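Local coordinates for designed Anbu Protein (Synthetic construct, PDB 5LOY) that forms helical assemblies as a consensus-designed, ancestral-type proteasome beta subunit and probably acts as an N-terminal nucleophile hydrolase in protein degradation, at residues A[49-55]-A[107-112]; A[86-91]-A[128-133]; A[13-17]-A[44-48]; A[1-5]-A[176-180]. One frame throughout, in Å; residues are numbered along the deposited sequence.

In the fold
The four contacts sample successive layers of an alpha-beta-beta-alpha sandwich, the fold of the proteasome and other Ntn hydrolases. Interaction 2 sets helix 79-94 against a hairpin of one sheet. Interaction 1, whose centre is about 11 Å from that of interaction 2, joins strands 42-50 and 110-118 of the same sheet at the start of helix 52-62. Interaction 3, whose centre lies about 3 Å from the centre of the chain, bridges the two sheets, and interaction 4 packs helix 166-183 on the second. Along the chain, interaction 3 closes before interaction 1 opens, interactions 1 and 2 interleave, and interaction 4 encloses all three, bringing late helix residues to the strand that follows the N-terminal Thr1.

Interaction 1. Residues A[49-55]-A[107-112]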
loop_
_atom_site.group_PDB
_atom_site.type_symbol
_atom_site.label_atom_id
_atom_site.label_comp_id
_atom_site.label_asym_id
_atom_site.label_seq_id
_atom_site.Cartn_x
_atom_site.Cartn_y
_atom_site.Cartn_z
ATOM N N ALA A 49 -0.356 -2.439 17.853
ATOM C CA ALA A 49 0.023 -1.321 16.986
ATOM C C ALA A 49 -0.508 -0.003 17.528
ATOM O O ALA A 49 -1.513 0.027 18.241
ATOM C CB ALA A 49 -0.521 -1.544 15.602
ATOM N N GLY A 50 0.155 1.082 17.169
ATOM C CA GLY A 50 -0.259 2.430 17.564
ATOM C C GLY A 50 0.609 2.968 18.666
ATOM O O GLY A 50 1.730 2.569 18.840
ATOM N N ASN A 51 0.059 3.883 19.432
ATOM C CA ASN A 51 0.790 4.554 20.460
ATOM C C ASN A 51 1.323 3.579 21.505
ATOM O O ASN A 51 0.562 2.819 22.085
ATOM C CB ASN A 51 -0.127 5.559 21.091
ATOM C CG ASN A 51 0.587 6.445 22.054
ATOM O OD1 ASN A 51 0.899 6.044 23.175
ATOM N ND2 ASN A 51 0.874 7.644 21.633
ATOM N N LEU A 52 2.633 3.602 21.732
ATOM C CA LEU A 52 3.296 2.668 22.644
ATOM C C LEU A 52 2.853 2.832 24.091
ATOM O O LEU A 52 2.682 1.861 24.787
ATOM C CB LEU A 52 4.815 2.842 22.571
ATOM C CG LEU A 52 5.641 1.828 23.388
ATOM C CD1 LEU A 52 5.471 0.425 22.836
ATOM C CD2 LEU A 52 7.098 2.189 23.406
ATOM N N ALA A 53 2.696 4.057 24.569
ATOM C CA ALA A 53 2.208 4.233 25.940
ATOM C C ALA A 53 0.845 3.569 26.126
ATOM O O ALA A 53 0.576 2.971 27.168
ATOM C CB ALA A 53 2.153 5.701 26.345
ATOM N N THR A 54 0.000 3.668 25.119
ATOM C CA THR A 54 -1.317 3.061 25.179
ATOM C C THR A 54 -1.230 1.528 25.126
ATOM O O THR A 54 -1.816 0.856 25.961
ATOM C CB THR A 54 -2.195 3.583 24.036
ATOM O OG1 THR A 54 -2.331 4.987 24.182
ATOM C CG2 THR A 54 -3.578 2.941 24.047
ATOM N N THR A 55 -0.479 0.972 24.177
ATOM C CA THR A 55 -0.399 -0.489 24.110
ATOM C C THR A 55 0.210 -1.086 25.388
ATOM O O THR A 55 -0.276 -2.088 25.872
ATOM C CB THR A 55 0.356 -1.003 22.882
ATOM O OG1 THR A 55 1.708 -0.568 22.949
ATOM C CG2 THR A 55 -0.288 -0.478 21.636
ATOM N N ASP A 107 -1.422 11.854 19.133
ATOM C CA ASP A 107 -2.369 10.769 18.812
ATOM C C ASP A 107 -2.147 9.482 19.647
ATOM O O ASP A 107 -1.169 8.740 19.410
ATOM C CB ASP A 107 -2.307 10.421 17.309
ATOM C CG ASP A 107 -3.300 9.288 16.902
ATOM O OD1 ASP A 107 -4.344 9.081 17.576
ATOM O OD2 ASP A 107 -3.029 8.592 15.895
ATOM N N PHE A 108 -3.088 9.204 20.566
ATOM C CA PHE A 108 -2.966 8.098 21.529
ATOM C C PHE A 108 -3.663 6.789 21.124
ATOM O O PHE A 108 -3.732 5.852 21.921
ATOM C CB PHE A 108 -3.435 8.547 22.928
ATOM C CG PHE A 108 -2.672 9.744 23.483
ATOM C CD1 PHE A 108 -1.284 9.834 23.367
ATOM C CD2 PHE A 108 -3.345 10.777 24.139
ATOM C CE1 PHE A 108 -0.594 10.927 23.869
ATOM C CE2 PHE A 108 -2.658 11.872 24.651
ATOM C CZ PHE A 108 -1.279 11.946 24.518
ATOM N N ASN A 109 -4.146 6.696 19.888
ATOM C CA ASN A 109 -4.870 5.500 19.455
ATOM C C ASN A 109 -4.027 4.258 19.291
ATOM O O ASN A 109 -2.831 4.336 19.022
ATOM C CB ASN A 109 -5.604 5.746 18.144
ATOM C CG ASN A 109 -6.893 6.511 18.338
ATOM O OD1 ASN A 109 -7.300 6.807 19.446
ATOM N ND2 ASN A 109 -7.523 6.851 17.238
ATOM N N ALA A 110 -4.685 3.111 19.440
ATOM C CA ALA A 110 -4.023 1.823 19.368
ATOM C C ALA A 110 -4.950 0.776 18.815
ATOM O O ALA A 110 -6.149 0.966 18.721
ATOM C CB ALA A 110 -3.535 1.406 20.743
ATOM N N SER A 111 -4.375 -0.353 18.468
ATOM C CA SER A 111 -5.083 -1.349 17.686
ATOM C C SER A 111 -4.423 -2.724 17.882
ATOM O O SER A 111 -3.216 -2.797 18.090
ATOM C CB SER A 111 -5.019 -0.919 16.219
ATOM O OG SER A 111 -5.937 -1.664 15.492
ATOM N N PHE A 112 -5.195 -3.807 17.805
ATOM C CA PHE A 112 -4.653 -5.123 18.108
ATOM C C PHE A 112 -5.179 -6.218 17.195
ATOM O O PHE A 112 -6.273 -6.116 16.624
ATOM C CB PHE A 112 -5.002 -5.509 19.542
ATOM C CG PHE A 112 -4.571 -4.496 20.581
ATOM C CD1 PHE A 112 -5.372 -3.412 20.886
ATOM C CD2 PHE A 112 -3.364 -4.637 21.239
ATOM C CE1 PHE A 112 -4.975 -2.482 21.813
ATOM C CE2 PHE A 112 -2.971 -3.725 22.173
ATOM C CZ PHE A 112 -3.775 -2.643 22.466
#
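Where strand 42-50 ends and helix 52-62 begins, the side chain of Asn51 works in two directions. With chi1 at t and chi2 at -76°, its OD1 accepts from Thr54 N (3.2 Å) as the helix N-cap, while its ND2 donates to Asp107 O (3.2 Å). The same ND2 lies at the edge of the Phe108 ring, 3.5 Å from Phe108 CD1, though Asp107 and Phe108 are poorly ordered. Thr54, an m rotamer, also splits its roles: OG1 donates to Phe108 O at 2.8 Å, and CG2 rests on Ala110 CB at 3.6 Å. Thr55 takes the p rotamer, which puts its CG2 3.9 Å from Ala110 CB and 4.2 Å from Phe112 CZ. The m rotamer of Phe112 brings its ring to this methyl. The backbones form an antiparallel pair: Ala49 N bonds to Ser111 O and Ser111 N to Ala49 O, both at 2.9 Å; beyond the last bridge, Asn51 N bonds to Asn109 O at 3.0 Å. Gly50 faces Ala110, CA atoms 4.2 Å apart; at its phi/psi of 104/-155 a CB would jam against Ala49 O, and the close neighbouring strand would set it against Asn109 O. Helix 79-94 packs on Thr54 and Phe112. The carbonyls of Asp107, Phe108 and Asn109 thus receive donors from Asn51 and Thr54, so polar bonding carries the strand pairing on into the helix start, with methyl contacts alongside.

Interaction 2. Residues A[86-91]-A[128-133]; sequences VGEALR and IYPAGN
Residues 86-91 are regular alpha helix, whereas 128-133 leave a strand and reverse through a type I turn from Tyr129 to Gly132, closed by Gly132 N to Tyr129 O (2.8 Å). Tyr129 N to Asn133 O (3.0 Å) and the positive phi of Gly132 (92/1) make this a type I turn with a G1 bulge, linking strands 124-128 and 134-136. Helix and turn meet glycine to glycine: the CA atoms of Gly87 and Gly132 are 4.0 Å apart, and Gly87 CA makes a CA-H...O contact with Gly132 O at 3.4 Å. Either ideal CB would clash. Leu90 (chi1 t, chi2 p) sends CD2 to Tyr129 O and Pro130 O, each at 3.4 Å. One helical turn earlier, Val86 CG1 (chi1 t) meets Ile128 CG1 at 4.2 Å. Arg91 (m, t, t) donates from NE to Ala131 O at 3.1 Å, with Gly132 C over a guanidinium face. The two glycines allow the close approach, with an apolar seam inside and one charged donor serving a turn carbonyl.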
loop_
_atom_site.group_PDB
_atom_site.type_symbol
_atom_site.label_atom_id
_atom_site.label_comp_id
_atom_site.label_asym_id
_atom_site.label_seq_id
_atom_site.Cartn_x
_atom_site.Cartn_y
_atom_site.Cartn_z
ATOM N N VAL A 86 -9.762 -7.520 25.619
ATOM C CA VAL A 86 -8.772 -6.617 25.078
ATOM C C VAL A 86 -9.418 -5.286 24.777
ATOM O O VAL A 86 -8.887 -4.221 25.115
ATOM C CB VAL A 86 -8.119 -7.181 23.810
ATOM C CG1 VAL A 86 -7.216 -6.141 23.155
ATOM C CG2 VAL A 86 -7.318 -8.443 24.134
ATOM N N GLY A 87 -10.582 -5.345 24.155
ATOM C CA GLY A 87 -11.353 -4.152 23.835
ATOM C C GLY A 87 -11.771 -3.350 25.041
ATOM O O GLY A 87 -11.733 -2.130 25.002
ATOM N N GLU A 88 -12.179 -4.020 26.109
ATOM C CA GLU A 88 -12.570 -3.310 27.321
ATOM C C GLU A 88 -11.369 -2.657 28.008
ATOM O O GLU A 88 -11.482 -1.583 28.574
ATOM C CB GLU A 88 -13.297 -4.234 28.282
ATOM C CG GLU A 88 -14.794 -4.350 27.997
ATOM C CD GLU A 88 -15.445 -5.558 28.706
ATOM O OE1 GLU A 88 -16.499 -6.057 28.218
ATOM O OE2 GLU A 88 -14.895 -6.017 29.751
ATOM N N ALA A 89 -10.221 -3.319 27.956
ATOM C CA ALA A 89 -8.992 -2.779 28.523
ATOM C C ALA A 89 -8.564 -1.520 27.764
ATOM O O ALA A 89 -8.175 -0.526 28.364
ATOM C CB ALA A 89 -7.895 -3.838 28.478
ATOM N N LEU A 90 -8.637 -1.590 26.444
ATOM C CA LEU A 90 -8.382 -0.441 25.619
ATOM C C LEU A 90 -9.286 0.736 25.978
ATOM O O LEU A 90 -8.805 1.854 26.102
ATOM C CB LEU A 90 -8.536 -0.822 24.151
ATOM C CG LEU A 90 -8.297 0.281 23.121
ATOM C CD1 LEU A 90 -6.939 0.946 23.296
ATOM C CD2 LEU A 90 -8.409 -0.277 21.707
ATOM N N ARG A 91 -10.584 0.515 26.168
ATOM C CA ARG A 91 -11.464 1.623 26.547
ATOM C C ARG A 91 -11.164 2.193 27.914
ATOM O O ARG A 91 -11.278 3.402 28.113
ATOM C CB ARG A 91 -12.907 1.202 26.560
ATOM C CG ARG A 91 -13.506 1.097 25.190
ATOM C CD ARG A 91 -14.720 0.208 25.280
ATOM N NE ARG A 91 -15.336 0.015 23.978
ATOM C CZ ARG A 91 -16.200 -0.951 23.703
ATOM N NH1 ARG A 91 -16.535 -1.831 24.649
ATOM N NH2 ARG A 91 -16.718 -1.047 22.480
ATOM N N ILE A 128 -9.105 -6.010 16.785
ATOM C CA ILE A 128 -9.700 -5.069 17.731
ATOM C C ILE A 128 -9.399 -3.661 17.277
ATOM O O ILE A 128 -8.236 -3.274 17.114
ATOM C CB ILE A 128 -9.204 -5.269 19.171
ATOM C CG1 ILE A 128 -9.647 -6.616 19.715
ATOM C CG2 ILE A 128 -9.790 -4.232 20.086
ATOM C CD1 ILE A 128 -8.696 -7.734 19.395
ATOM N N TYR A 129 -10.455 -2.900 17.058
ATOM C CA TYR A 129 -10.323 -1.558 16.538
ATOM C C TYR A 129 -9.987 -0.551 17.632
ATOM O O TYR A 129 -10.180 -0.826 18.808
ATOM C CB TYR A 129 -11.645 -1.141 15.882
ATOM C CG TYR A 129 -12.038 -1.885 14.624
ATOM C CD1 TYR A 129 -11.202 -1.918 13.500
ATOM C CD2 TYR A 129 -13.282 -2.478 14.533
ATOM C CE1 TYR A 129 -11.589 -2.571 12.343
ATOM C CE2 TYR A 129 -13.688 -3.118 13.384
ATOM C CZ TYR A 129 -12.842 -3.167 12.297
ATOM O OH TYR A 129 -13.301 -3.815 11.172
ATOM N N PRO A 130 -9.535 0.641 17.243
ATOM C CA PRO A 130 -9.266 1.724 18.180
ATOM C C PRO A 130 -10.374 2.016 19.143
ATOM O O PRO A 130 -10.102 2.336 20.282
ATOM C CB PRO A 130 -9.058 2.923 17.258
ATOM C CG PRO A 130 -8.422 2.334 16.047
ATOM C CD PRO A 130 -9.078 0.991 15.880
ATOM N N ALA A 131 -11.619 1.935 18.704
ATOM C CA ALA A 131 -12.747 2.195 19.611
ATOM C C ALA A 131 -13.026 1.055 20.609
ATOM O O ALA A 131 -13.850 1.201 21.509
ATOM C CB ALA A 131 -13.991 2.490 18.793
ATOM N N GLY A 132 -12.389 -0.097 20.407
ATOM C CA GLY A 132 -12.535 -1.230 21.313
ATOM C C GLY A 132 -13.620 -2.243 20.967
ATOM O O GLY A 132 -13.809 -3.205 21.695
ATOM N N ASN A 133 -14.336 -2.039 19.869
ATOM C CA ASN A 133 -15.140 -3.110 19.308
ATOM C C ASN A 133 -14.273 -3.923 18.346
ATOM O O ASN A 133 -13.109 -3.597 18.165
ATOM C CB ASN A 133 -16.417 -2.584 18.652
ATOM C CG ASN A 133 -16.152 -1.651 17.482
ATOM O OD1 ASN A 133 -15.031 -1.153 17.268
ATOM N ND2 ASN A 133 -17.210 -1.397 16.712
#

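Interaction 3. Residues A[13-17]-A[44-48]; sequences VFASD and IVLLT
Phe14 lays its ring against Val45: the CB of Val45 stands 3.9 Å from the ring centroid and 12° off the ring normal, a CH-pi contact over the face, and Phe14 CE2 comes within 3.7 Å of Val45 CG2. Phe14 has chi1 m and chi2 -89°, Val45 chi1 t. At the ring edge sits Leu47 (chi1 m, chi2 t), whose CD1 is 4.1 Å from Phe14 CD1 and 3.9 Å from Ala15 O. Both backbones are extended, with phi from about -152° to -112° and psi from about 125° to 151° over 14-16 and 44-48. Strand segments 13-16 and 44-48 run in roughly the same direction, at 31°, and their axes approach to 8.4 Å. In register, Phe14 lies opposite Val45 (CA atoms 8.1 Å apart) and Ser16 opposite Leu47 (7.2 Å), separations too wide for strand pairing. Contact is mainly through side chains: Phe14 and Ser16 point inward from one strand, Val45 and Leu47 from the other; the CB atoms of Ile44 and Leu46 point away, and their side chains pack on strand 110-118. Two sheets packed face to face through such largely apolar residues form the central beta layers of the Ntn-hydrolase alpha-beta-beta-alpha sandwich.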
loop_
_atom_site.group_PDB
_atom_site.type_symbol
_atom_site.label_atom_id
_atom_site.label_comp_id
_atom_site.label_asym_id
_atom_site.label_seq_id
_atom_site.Cartn_x
_atom_site.Cartn_y
_atom_site.Cartn_z
ATOM N N VAL A 13 -0.938 -18.260 11.557
ATOM C CA VAL A 13 0.383 -17.666 11.399
ATOM C C VAL A 13 0.350 -16.188 11.830
ATOM O O VAL A 13 -0.540 -15.442 11.419
ATOM C CB VAL A 13 0.812 -17.716 9.933
ATOM C CG1 VAL A 13 2.146 -17.014 9.746
ATOM C CG2 VAL A 13 0.892 -19.148 9.450
ATOM N N PHE A 14 1.302 -15.780 12.645
ATOM C CA PHE A 14 1.391 -14.400 13.117
ATOM C C PHE A 14 2.765 -13.844 12.854
ATOM O O PHE A 14 3.769 -14.531 13.081
ATOM C CB PHE A 14 1.172 -14.315 14.626
ATOM C CG PHE A 14 -0.133 -14.891 15.090
ATOM C CD1 PHE A 14 -1.252 -14.107 15.147
ATOM C CD2 PHE A 14 -0.216 -16.209 15.534
ATOM C CE1 PHE A 14 -2.452 -14.624 15.603
ATOM C CE2 PHE A 14 -1.404 -16.727 16.005
ATOM C CZ PHE A 14 -2.526 -15.930 16.034
ATOM N N ALA A 15 2.827 -12.584 12.428
ATOM C CA ALA A 15 4.115 -11.926 12.248
ATOM C C ALA A 15 4.042 -10.463 12.603
ATOM O O ALA A 15 3.026 -9.809 12.362
ATOM C CB ALA A 15 4.568 -12.086 10.813
ATOM N N SER A 16 5.120 -9.932 13.148
ATOM C CA SER A 16 5.159 -8.517 13.504
ATOM C C SER A 16 6.565 -7.989 13.449
ATOM O O SER A 16 7.491 -8.733 13.711
ATOM C CB SER A 16 4.608 -8.305 14.923
ATOM O OG SER A 16 5.378 -9.032 15.864
ATOM N N ASP A 17 6.719 -6.705 13.135
ATOM C CA ASP A 17 8.033 -6.057 13.134
ATOM C C ASP A 17 8.278 -5.398 14.497
ATOM O O ASP A 17 7.521 -5.640 15.440
ATOM C CB ASP A 17 8.111 -5.015 12.027
ATOM C CG ASP A 17 7.504 -3.679 12.440
ATOM O OD1 ASP A 17 6.433 -3.719 13.092
ATOM O OD2 ASP A 17 8.112 -2.606 12.142
ATOM N N ILE A 44 -2.796 -18.306 23.160
ATOM C CA ILE A 44 -3.351 -17.021 22.718
ATOM C C ILE A 44 -2.235 -16.058 22.358
ATOM O O ILE A 44 -1.300 -15.891 23.131
ATOM C CB ILE A 44 -4.204 -16.414 23.827
ATOM C CG1 ILE A 44 -5.446 -17.274 24.017
ATOM C CG2 ILE A 44 -4.608 -14.991 23.472
ATOM C CD1 ILE A 44 -6.234 -16.893 25.235
ATOM N N VAL A 45 -2.333 -15.427 21.195
ATOM C CA VAL A 45 -1.299 -14.524 20.719
ATOM C C VAL A 45 -1.890 -13.159 20.457
ATOM O O VAL A 45 -2.920 -13.059 19.799
ATOM C CB VAL A 45 -0.702 -15.000 19.393
ATOM C CG1 VAL A 45 0.434 -14.081 18.972
ATOM C CG2 VAL A 45 -0.216 -16.427 19.510
ATOM N N LEU A 46 -1.228 -12.124 20.977
ATOM C CA LEU A 46 -1.675 -10.733 20.856
ATOM C C LEU A 46 -0.618 -9.871 20.145
ATOM O O LEU A 46 0.534 -9.839 20.558
ATOM C CB LEU A 46 -1.974 -10.180 22.250
ATOM C CG LEU A 46 -2.403 -8.713 22.376
ATOM C CD1 LEU A 46 -3.773 -8.483 21.752
ATOM C CD2 LEU A 46 -2.434 -8.301 23.829
ATOM N N LEU A 47 -1.006 -9.201 19.065
ATOM C CA LEU A 47 -0.124 -8.293 18.351
ATOM C C LEU A 47 -0.653 -6.877 18.546
ATOM O O LEU A 47 -1.867 -6.652 18.465
ATOM C CB LEU A 47 -0.079 -8.622 16.856
ATOM C CG LEU A 47 0.119 -10.079 16.443
ATOM C CD1 LEU A 47 0.058 -10.220 14.925
ATOM C CD2 LEU A 47 1.427 -10.658 16.963
ATOM N N THR A 48 0.279 -5.942 18.743
ATOM C CA THR A 48 -0.034 -4.556 19.030
ATOM C C THR A 48 0.382 -3.538 17.945
ATOM O O THR A 48 1.364 -3.729 17.232
ATOM C CB THR A 48 0.639 -4.123 20.340
ATOM O OG1 THR A 48 2.057 -4.067 20.167
ATOM C CG2 THR A 48 0.317 -5.102 21.437
#

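Interaction 4. Residues A[1-5]-A[176-180]; sequences TYCVG and SFDST
Tyr2 and Phe177 hold most of the buried surface here, with Thr180 next. Strand 2-5 is extended (phi/psi near -136/137) and alpha-helical segment 176-180 runs nearly antiparallel to it, at 160°, with axes 10.3 Å apart; Tyr2 CA and Phe177 CA are 7.9 Å apart. Tyr2 (chi1 t, chi2 40°) points toward the helix, its ring oblique to that of Phe177 (chi1 -87°, chi2 80°), centroids 4.4 Å apart and planes at 36°. Tyr2 CD2 sits over the Phe177 face, 3.4 Å from Phe177 CE2, while Phe177 CZ approaches Tyr2 O to 3.3 Å and Phe177 CE1 meets Val4 CG2 at 3.9 Å. This outer helix of the Ntn-hydrolase sandwich covers the strand that begins right after Thr1; Thr1, the nucleophile position in active proteasome subunits, does not touch 176-180. Thr180 (m) places OG1 3.7 Å from Tyr2 CE2 and bonds it to Ser176 O at 2.8 Å. At the tip of the Tyr2 ring, OH donates to Ser176 OG (2.7 Å); Asp178, away from the strand, forms a salt bridge with Arg158 of the second subunit.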
loop_
_atom_site.group_PDB
_atom_site.type_symbol
_atom_site.label_atom_id
_atom_site.label_comp_id
_atom_site.label_asym_id
_atom_site.label_seq_id
_atom_site.Cartn_x
_atom_site.Cartn_y
_atom_site.Cartn_z
ATOM N N THR A 1 5.991 -0.281 12.336
ATOM C CA THR A 1 4.828 -1.060 12.810
ATOM C C THR A 1 4.033 -1.646 11.672
ATOM O O THR A 1 3.347 -0.943 10.949
ATOM C CB THR A 1 3.902 -0.226 13.712
ATOM O OG1 THR A 1 4.693 0.523 14.636
ATOM C CG2 THR A 1 2.970 -1.149 14.504
ATOM N N TYR A 2 4.138 -2.961 11.540
ATOM C CA TYR A 2 3.281 -3.730 10.686
ATOM C C TYR A 2 3.104 -5.096 11.351
ATOM O O TYR A 2 4.106 -5.742 11.713
ATOM C CB TYR A 2 3.926 -3.867 9.311
ATOM C CG TYR A 2 3.217 -4.781 8.326
ATOM C CD1 TYR A 2 1.833 -4.807 8.237
ATOM C CD2 TYR A 2 3.942 -5.600 7.467
ATOM C CE1 TYR A 2 1.191 -5.633 7.328
ATOM C CE2 TYR A 2 3.310 -6.426 6.542
ATOM C CZ TYR A 2 1.934 -6.436 6.477
ATOM O OH TYR A 2 1.286 -7.247 5.598
ATOM N N CYS A 3 1.848 -5.518 11.521
ATOM C CA CYS A 3 1.559 -6.836 12.102
ATOM C C CYS A 3 0.492 -7.523 11.302
ATOM O O CYS A 3 -0.430 -6.874 10.798
ATOM C CB CYS A 3 1.087 -6.710 13.538
ATOM S SG CYS A 3 2.163 -5.729 14.614
ATOM N N VAL A 4 0.628 -8.835 11.185
ATOM C CA VAL A 4 -0.264 -9.646 10.390
ATOM C C VAL A 4 -0.683 -10.903 11.132
ATOM O O VAL A 4 0.140 -11.557 11.764
ATOM C CB VAL A 4 0.434 -10.135 9.103
ATOM C CG1 VAL A 4 -0.548 -10.829 8.179
ATOM C CG2 VAL A 4 1.008 -8.960 8.365
ATOM N N GLY A 5 -1.961 -11.256 11.008
ATOM C CA GLY A 5 -2.464 -12.527 11.510
ATOM C C GLY A 5 -3.207 -13.212 10.403
ATOM O O GLY A 5 -3.965 -12.560 9.651
ATOM N N SER A 176 5.432 -10.262 2.187
ATOM C CA SER A 176 4.661 -9.071 2.558
ATOM C C SER A 176 5.492 -8.052 3.365
ATOM O O SER A 176 5.395 -6.843 3.134
ATOM C CB SER A 176 3.432 -9.477 3.369
ATOM O OG SER A 176 2.580 -8.362 3.548
ATOM N N PHE A 177 6.301 -8.538 4.304
ATOM C CA PHE A 177 7.165 -7.652 5.060
ATOM C C PHE A 177 8.280 -7.090 4.224
ATOM O O PHE A 177 8.641 -5.922 4.371
ATOM C CB PHE A 177 7.746 -8.348 6.286
ATOM C CG PHE A 177 6.858 -8.254 7.468
ATOM C CD1 PHE A 177 5.780 -9.112 7.597
ATOM C CD2 PHE A 177 7.058 -7.282 8.435
ATOM C CE1 PHE A 177 4.919 -9.019 8.671
ATOM C CE2 PHE A 177 6.185 -7.172 9.510
ATOM C CZ PHE A 177 5.110 -8.034 9.622
ATOM N N ASP A 178 8.844 -7.913 3.358
ATOM C CA ASP A 178 9.926 -7.470 2.479
ATOM C C ASP A 178 9.495 -6.256 1.671
ATOM O O ASP A 178 10.189 -5.247 1.642
ATOM C CB ASP A 178 10.344 -8.611 1.563
ATOM C CG ASP A 178 11.341 -8.187 0.494
ATOM O OD1 ASP A 178 12.351 -7.506 0.796
ATOM O OD2 ASP A 178 11.110 -8.560 -0.675
ATOM N N SER A 179 8.341 -6.361 1.020
ATOM C CA SER A 179 7.817 -5.277 0.179
ATOM C C SER A 179 7.525 -4.023 0.990
ATOM O O SER A 179 7.795 -2.895 0.547
ATOM C CB SER A 179 6.548 -5.736 -0.543
ATOM O OG SER A 179 6.873 -6.704 -1.518
ATOM N N THR A 180 6.981 -4.217 2.179
ATOM C CA THR A 180 6.684 -3.106 3.078
ATOM C C THR A 180 7.962 -2.401 3.533
ATOM O O THR A 180 8.050 -1.181 3.449
ATOM C CB THR A 180 5.896 -3.595 4.303
ATOM O OG1 THR A 180 4.674 -4.225 3.883
ATOM C CG2 THR A 180 5.593 -2.448 5.213
#